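Local structure of terminal oxygenase component of carbazole 1,9a-dioxygenase (Sphingomonas, 3GKQ) at residues Thr115-Gln118 against Ile119-Ala123. The protein serves as the terminal oxygenase of carbazole 1,9a-dioxygenase, probably passing electrons from its Rieske [2Fe-2S] cluster to a non-heme iron where the substrate is dioxygenated. Numbering follows the deposited sequence.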
loop_
_atom_site.group_PDB
_atom_site.type_symbol
_atom_site.label_atom_id
_atom_site.label_comp_id
_atom_site.label_asym_id
_atom_site.label_seq_id
_atom_site.Cartn_x
_atom_site.Cartn_y
_atom_site.Cartn_z
ATOM N N THR A 115 -9.910 43.354 0.137
ATOM C CA THR A 115 -10.409 43.983 -1.085
ATOM C C THR A 115 -10.627 43.002 -2.234
ATOM O O THR A 115 -11.024 43.407 -3.328
ATOM C CB THR A 115 -9.450 45.072 -1.592
ATOM O OG1 THR A 115 -8.259 44.457 -2.106
ATOM C CG2 THR A 115 -9.080 46.021 -0.464
ATOM N N SER A 116 -10.366 41.719 -1.996
ATOM C CA SER A 116 -10.537 40.718 -3.045
ATOM C C SER A 116 -11.946 40.669 -3.621
ATOM O O SER A 116 -12.935 40.709 -2.892
ATOM C CB SER A 116 -10.171 39.322 -2.533
ATOM O OG SER A 116 -10.390 38.360 -3.550
ATOM N N VAL A 117 -12.015 40.567 -4.942
ATOM C CA VAL A 117 -13.276 40.490 -5.662
ATOM C C VAL A 117 -13.969 39.139 -5.437
ATOM O O VAL A 117 -15.159 38.988 -5.724
ATOM C CB VAL A 117 -13.031 40.694 -7.178
ATOM C CG1 VAL A 117 -14.302 40.443 -7.961
ATOM C CG2 VAL A 117 -12.544 42.111 -7.431
ATOM N N GLN A 118 -13.225 38.161 -4.925
ATOM C CA GLN A 118 -13.784 36.830 -4.682
ATOM C C GLN A 118 -14.714 36.807 -3.477
ATOM O O GLN A 118 -15.572 35.933 -3.360
ATOM C CB GLN A 118 -12.665 35.805 -4.467
ATOM C CG GLN A 118 -11.720 35.629 -5.652
ATOM C CD GLN A 118 -12.457 35.381 -6.950
ATOM O OE1 GLN A 118 -13.441 34.648 -6.985
ATOM N NE2 GLN A 118 -11.978 35.989 -8.031
ATOM N N ILE A 119 -14.541 37.768 -2.575
ATOM C CA ILE A 119 -15.367 37.838 -1.378
ATOM C C ILE A 119 -16.851 37.937 -1.731
ATOM O O ILE A 119 -17.247 38.722 -2.595
ATOM C CB ILE A 119 -14.955 39.045 -0.497
ATOM C CG1 ILE A 119 -13.498 38.887 -0.052
ATOM C CG2 ILE A 119 -15.872 39.147 0.718
ATOM C CD1 ILE A 119 -12.946 40.086 0.708
ATOM N N GLY A 120 -17.663 37.120 -1.069
ATOM C CA GLY A 120 -19.093 37.131 -1.317
ATOM C C GLY A 120 -19.547 36.460 -2.604
ATOM O O GLY A 120 -20.743 36.429 -2.888
ATOM N N ARG A 121 -18.616 35.919 -3.384
ATOM C CA ARG A 121 -18.986 35.272 -4.643
ATOM C C ARG A 121 -18.957 33.748 -4.593
ATOM O O ARG A 121 -19.185 33.086 -5.605
ATOM C CB ARG A 121 -18.067 35.741 -5.777
ATOM C CG ARG A 121 -18.238 37.202 -6.165
ATOM C CD ARG A 121 -17.491 37.523 -7.458
ATOM N NE ARG A 121 -17.670 38.923 -7.844
ATOM C CZ ARG A 121 -17.104 39.493 -8.905
ATOM N NH1 ARG A 121 -16.313 38.788 -9.707
ATOM N NH2 ARG A 121 -17.317 40.779 -9.158
ATOM N N HIS A 122 -18.683 33.187 -3.422
ATOM C CA HIS A 122 -18.606 31.737 -3.307
ATOM C C HIS A 122 -19.154 31.246 -1.982
ATOM O O HIS A 122 -19.326 32.018 -1.037
ATOM C CB HIS A 122 -17.149 31.283 -3.426
ATOM C CG HIS A 122 -16.436 31.828 -4.622
ATOM N ND1 HIS A 122 -16.574 31.292 -5.883
ATOM C CD2 HIS A 122 -15.571 32.865 -4.748
ATOM C CE1 HIS A 122 -15.825 31.970 -6.735
ATOM N NE2 HIS A 122 -15.205 32.931 -6.070
ATOM N N ALA A 123 -19.411 29.945 -1.917
ATOM C CA ALA A 123 -19.914 29.331 -0.706
ATOM C C ALA A 123 -19.564 27.852 -0.692
ATOM O O ALA A 123 -19.659 27.163 -1.712
ATOM C CB ALA A 123 -21.430 29.508 -0.608
#
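Two successive beta turns in a loop of the Rieske domain, type I over Ser116-Ile119 and type II over Gln118-Arg121, bring the side chains of Gln118 and His122 together. His122 NE2 donates to Gln118 OE1 at 2.6 Å, almost straight (174°); the donor lies in the carbonyl plane and the acceptor in the ring plane. The amide and imidazole planes are also nearly coplanar, 25° apart. A bend in the Gln118 chain about CB-CG (chi2 -51°) carries OE1 to the ring edge; glutamine suits by its carbonyl oxygen on a flexible chain, histidine by an N-H directed outward in its ring plane. An alanine in place of His122 would probably leave Gln118 OE1 without this donor and its amide freer to turn. Along the backbone, Arg121 N donates to Gln118 O at 3.0 Å, closing the second turn, whose third position, with positive phi, suits Gly120. In the first turn Ser116, its short hydroxyl fit for an ST turn, accepts from Gln118 N at OG (3.2 Å), while Ile119 CG1 comes within 3.4 Å of Ser116 O. Ser116 OG and Val117 N hydrogen-bond to Glu358 of the second subunit, and the loop rests on strand 107-110 through Ile119 on Ile110 and His122 on Leu107.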